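Local coordinates for protein methyltransferase WBDD (Escherichia coli, PDB 4AZS) that acts as a bifunctional kinase and methyltransferase that regulates the chain length of the O9a O antigen, at residues A[190-201]-A[266-274]. Numbering follows the deposited sequence.
Sequences DPRELIEQCAFY and FFYYDMPHG
F266 meets F200 in a T-shaped pair, the edge of F200 directed at the face of F266 with ring planes at 72°, where two domains join: F200 opens an edge strand, 200-207, of the mixed sheet of the methyltransferase, and F266 lies on strand 262-268 of the five-stranded antiparallel sheet, as in a kinase N-lobe. Two residues on, the ring of Y268 forms an offset stack with that of Y201, the planes 19° apart and the centroids separated by 4.8 Å. The shift places Y268 OH over the centre of the Y201 ring, and the same hydroxyl donates to Y201 O (2.6 Å), in the carbonyl plane on a lone pair. With chi1 at 76°, Y201 CG sits between its backbone N and carbonyl carbon, which brings ring and carbonyl to one partner. Water 3 links Y268 OH to Y201 N.

D270 follows with a salt bridge, R192 NH1 lying 3.0 Å from D270 OD1; the carboxylate is met from above its plane, and D270 OD2 is hydrogen-bonded to S23 OG of the second subunit. R192 also grips D190 side-on, NE to OD1 and NH2 to OD2, bridging both acids in a salt-bridge network; R192 N donates to D190 OD1 as well, an Asx turn that helps fix D190. P272 packs over a guanidinium face, its N 3.4 Å above the plane, while its CB touches D190 OD2 at 3.5 Å. The poorly ordered H273 ends the contact: E193 OE2 approaches the edge of its imidazole, 2.4 Å from H273 NE2, shorter than a normal hydrogen bond and doubtful in its exact length.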
loop_
_atom_site.group_PDB
_atom_site.type_symbol
_atom_site.label_atom_id
_atom_site.label_comp_id
_atom_site.label_asym_id
_atom_site.label_seq_id
_atom_site.Cartn_x
_atom_site.Cartn_y
_atom_site.Cartn_z
ATOM N N ASP A 190 32.300 7.182 -9.839
ATOM C CA ASP A 190 33.458 7.905 -10.328
ATOM C C ASP A 190 33.019 8.812 -11.469
ATOM O O ASP A 190 32.258 8.377 -12.354
ATOM C CB ASP A 190 34.438 6.893 -10.848
ATOM C CG ASP A 190 35.781 7.517 -11.189
ATOM O OD1 ASP A 190 35.912 8.357 -12.131
ATOM O OD2 ASP A 190 36.716 7.166 -10.457
ATOM N N PRO A 191 33.505 10.056 -11.482
ATOM C CA PRO A 191 33.055 10.971 -12.500
ATOM C C PRO A 191 33.382 10.528 -13.932
ATOM O O PRO A 191 32.711 10.925 -14.883
ATOM C CB PRO A 191 33.787 12.285 -12.145
ATOM C CG PRO A 191 34.943 11.883 -11.331
ATOM C CD PRO A 191 34.515 10.659 -10.587
ATOM N N ARG A 192 34.434 9.747 -14.089
ATOM C CA ARG A 192 34.753 9.190 -15.389
ATOM C C ARG A 192 33.661 8.312 -16.015
ATOM O O ARG A 192 33.624 8.174 -17.223
ATOM C CB ARG A 192 36.056 8.438 -15.330
ATOM C CG ARG A 192 37.196 9.411 -15.329
ATOM C CD ARG A 192 38.461 8.688 -14.997
ATOM N NE ARG A 192 38.431 8.271 -13.611
ATOM C CZ ARG A 192 39.463 7.706 -12.984
ATOM N NH1 ARG A 192 40.609 7.498 -13.620
ATOM N NH2 ARG A 192 39.350 7.347 -11.714
ATOM N N GLU A 193 32.744 7.798 -15.226
ATOM C CA GLU A 193 31.595 7.075 -15.807
ATOM C C GLU A 193 30.704 7.938 -16.689
ATOM O O GLU A 193 29.927 7.417 -17.498
ATOM C CB GLU A 193 30.718 6.511 -14.721
ATOM C CG GLU A 193 31.343 5.337 -13.997
ATOM C CD GLU A 193 30.509 4.941 -12.777
ATOM O OE1 GLU A 193 29.257 4.801 -12.908
ATOM O OE2 GLU A 193 31.102 4.823 -11.685
ATOM N N LEU A 194 30.762 9.253 -16.520
ATOM C CA LEU A 194 29.955 10.103 -17.369
ATOM C C LEU A 194 30.629 10.327 -18.732
ATOM O O LEU A 194 29.986 10.866 -19.654
ATOM C CB LEU A 194 29.747 11.473 -16.695
ATOM C CG LEU A 194 29.053 11.482 -15.333
ATOM C CD1 LEU A 194 28.972 12.883 -14.732
ATOM C CD2 LEU A 194 27.670 10.899 -15.507
ATOM N N ILE A 195 31.929 10.018 -18.845
ATOM C CA ILE A 195 32.679 10.390 -20.052
ATOM C C ILE A 195 33.443 9.292 -20.764
ATOM O O ILE A 195 33.938 9.520 -21.828
ATOM C CB ILE A 195 33.676 11.554 -19.789
ATOM C CG1 ILE A 195 34.600 11.248 -18.643
ATOM C CG2 ILE A 195 32.926 12.862 -19.539
ATOM C CD1 ILE A 195 35.732 12.229 -18.511
ATOM N N GLU A 196 33.578 8.125 -20.145
ATOM C CA GLU A 196 34.451 7.084 -20.634
ATOM C C GLU A 196 33.894 6.470 -21.943
ATOM O O GLU A 196 34.631 5.884 -22.682
ATOM C CB GLU A 196 34.642 6.011 -19.565
ATOM C CG GLU A 196 33.448 5.093 -19.406
ATOM C CD GLU A 196 33.497 4.287 -18.109
ATOM O OE1 GLU A 196 34.520 4.377 -17.389
ATOM O OE2 GLU A 196 32.503 3.575 -17.801
ATOM N N GLN A 197 32.611 6.667 -22.231
ATOM C CA GLN A 197 32.067 6.354 -23.559
ATOM C C GLN A 197 32.603 7.284 -24.643
ATOM O O GLN A 197 32.538 6.923 -25.817
ATOM C CB GLN A 197 30.526 6.391 -23.591
ATOM C CG GLN A 197 29.891 7.786 -23.603
ATOM C CD GLN A 197 30.059 8.538 -22.281
ATOM O OE1 GLN A 197 30.651 7.992 -21.331
ATOM N NE2 GLN A 197 29.541 9.781 -22.198
ATOM N N CYS A 198 33.128 8.459 -24.278
ATOM C CA CYS A 198 33.755 9.342 -25.269
ATOM C C CYS A 198 35.136 8.824 -25.630
ATOM O O CYS A 198 35.744 8.073 -24.879
ATOM C CB CYS A 198 33.818 10.743 -24.742
ATOM S SG CYS A 198 32.158 11.466 -24.485
ATOM N N ALA A 199 35.630 9.194 -26.798
ATOM C CA ALA A 199 36.808 8.552 -27.352
ATOM C C ALA A 199 38.068 8.906 -26.625
ATOM O O ALA A 199 38.841 8.035 -26.252
ATOM C CB ALA A 199 36.956 8.936 -28.835
ATOM N N PHE A 200 38.315 10.189 -26.519
ATOM C CA PHE A 200 39.509 10.723 -25.876
ATOM C C PHE A 200 39.167 11.524 -24.615
ATOM O O PHE A 200 38.320 12.425 -24.671
ATOM C CB PHE A 200 40.244 11.670 -26.852
ATOM C CG PHE A 200 41.530 12.241 -26.291
ATOM C CD1 PHE A 200 42.717 11.545 -26.393
ATOM C CD2 PHE A 200 41.551 13.473 -25.684
ATOM C CE1 PHE A 200 43.893 12.064 -25.881
ATOM C CE2 PHE A 200 42.733 14.020 -25.190
ATOM C CZ PHE A 200 43.896 13.306 -25.270
ATOM N N TYR A 201 39.783 11.203 -23.490
ATOM C CA TYR A 201 39.703 12.061 -22.301
ATOM C C TYR A 201 40.979 12.042 -21.469
ATOM O O TYR A 201 41.654 10.996 -21.351
ATOM C CB TYR A 201 38.457 11.729 -21.412
ATOM C CG TYR A 201 38.591 10.465 -20.588
ATOM C CD1 TYR A 201 39.163 10.504 -19.353
ATOM C CD2 TYR A 201 38.173 9.236 -21.064
ATOM C CE1 TYR A 201 39.321 9.377 -18.601
ATOM C CE2 TYR A 201 38.322 8.058 -20.297
ATOM C CZ TYR A 201 38.902 8.160 -19.068
ATOM O OH TYR A 201 39.090 7.084 -18.233
ATOM N N PHE A 266 47.414 5.429 -25.917
ATOM C CA PHE A 266 47.118 6.180 -24.704
ATOM C C PHE A 266 46.830 5.189 -23.588
ATOM O O PHE A 266 45.833 4.476 -23.657
ATOM C CB PHE A 266 45.897 7.098 -24.924
ATOM C CG PHE A 266 45.831 8.264 -23.979
ATOM C CD1 PHE A 266 45.235 8.152 -22.756
ATOM C CD2 PHE A 266 46.384 9.463 -24.325
ATOM C CE1 PHE A 266 45.190 9.227 -21.880
ATOM C CE2 PHE A 266 46.345 10.539 -23.484
ATOM C CZ PHE A 266 45.738 10.442 -22.252
ATOM N N PHE A 267 47.703 5.135 -22.583
ATOM C CA PHE A 267 47.553 4.234 -21.426
ATOM C C PHE A 267 47.115 4.978 -20.159
ATOM O O PHE A 267 47.731 5.951 -19.764
ATOM C CB PHE A 267 48.881 3.560 -21.122
ATOM C CG PHE A 267 49.286 2.474 -22.099
ATOM C CD1 PHE A 267 48.621 2.281 -23.326
ATOM C CD2 PHE A 267 50.360 1.634 -21.790
ATOM C CE1 PHE A 267 49.026 1.282 -24.206
ATOM C CE2 PHE A 267 50.762 0.643 -22.668
ATOM C CZ PHE A 267 50.102 0.468 -23.880
ATOM N N TYR A 268 46.058 4.503 -19.519
ATOM C CA TYR A 268 45.653 4.991 -18.236
ATOM C C TYR A 268 46.410 4.193 -17.174
ATOM O O TYR A 268 46.457 2.970 -17.214
ATOM C CB TYR A 268 44.146 4.847 -18.091
ATOM C CG TYR A 268 43.425 5.788 -19.016
ATOM C CD1 TYR A 268 43.356 7.142 -18.735
ATOM C CD2 TYR A 268 42.850 5.341 -20.193
ATOM C CE1 TYR A 268 42.694 8.021 -19.585
ATOM C CE2 TYR A 268 42.180 6.216 -21.052
ATOM C CZ TYR A 268 42.095 7.555 -20.732
ATOM O OH TYR A 268 41.482 8.447 -21.595
ATOM N N TYR A 269 47.069 4.912 -16.275
ATOM C CA TYR A 269 47.678 4.346 -15.079
ATOM C C TYR A 269 46.648 4.414 -13.948
ATOM O O TYR A 269 46.611 3.578 -13.072
ATOM C CB TYR A 269 48.885 5.190 -14.694
ATOM C CG TYR A 269 49.898 5.372 -15.746
ATOM C CD1 TYR A 269 50.022 4.463 -16.763
ATOM C CD2 TYR A 269 50.784 6.453 -15.719
ATOM C CE1 TYR A 269 50.967 4.615 -17.736
ATOM C CE2 TYR A 269 51.772 6.591 -16.699
ATOM C CZ TYR A 269 51.850 5.668 -17.695
ATOM O OH TYR A 269 52.787 5.738 -18.702
ATOM N N ASP A 270 45.851 5.481 -13.963
ATOM C CA ASP A 270 44.817 5.757 -12.954
ATOM C C ASP A 270 43.497 5.435 -13.676
ATOM O O ASP A 270 43.192 6.067 -14.739
ATOM C CB ASP A 270 44.927 7.243 -12.588
ATOM C CG ASP A 270 43.800 7.753 -11.681
ATOM O OD1 ASP A 270 42.767 7.041 -11.520
ATOM O OD2 ASP A 270 44.000 8.884 -11.136
ATOM N N MET A 271 42.785 4.418 -13.176
ATOM C CA MET A 271 41.501 3.974 -13.763
ATOM C C MET A 271 40.420 3.986 -12.703
ATOM O O MET A 271 40.744 3.896 -11.540
ATOM C CB MET A 271 41.613 2.578 -14.335
ATOM C CG MET A 271 42.241 2.542 -15.722
ATOM S SD MET A 271 41.182 3.145 -17.076
ATOM C CE MET A 271 40.158 1.699 -17.342
ATOM N N PRO A 272 39.126 4.095 -13.102
ATOM C CA PRO A 272 38.091 4.083 -12.073
ATOM C C PRO A 272 37.843 2.694 -11.515
ATOM O O PRO A 272 38.338 1.712 -12.062
ATOM C CB PRO A 272 36.839 4.583 -12.814
ATOM C CG PRO A 272 37.070 4.269 -14.254
ATOM C CD PRO A 272 38.565 4.382 -14.447
ATOM N N HIS A 273 37.088 2.643 -10.418
ATOM C CA HIS A 273 36.498 1.396 -9.901
ATOM C C HIS A 273 37.567 0.441 -9.469
ATOM O O HIS A 273 38.601 0.861 -8.966
ATOM C CB HIS A 273 35.546 0.783 -10.937
ATOM C CG HIS A 273 34.567 1.785 -11.515
ATOM N ND1 HIS A 273 34.629 2.216 -12.805
ATOM C CD2 HIS A 273 33.505 2.472 -10.916
ATOM C CE1 HIS A 273 33.642 3.108 -13.018
ATOM N NE2 HIS A 273 32.958 3.263 -11.855
ATOM N N GLY A 274 37.350 -0.847 -9.658
ATOM C CA GLY A 274 38.350 -1.817 -9.254
ATOM C C GLY A 274 39.483 -1.816 -10.245
ATOM O O GLY A 274 40.593 -2.215 -9.923
HETATM O O HOH W 1 36.854 5.203 -8.801
HETATM O O HOH W 2 41.174 7.277 -16.160
HETATM O O HOH W 3 42.057 9.278 -24.089
#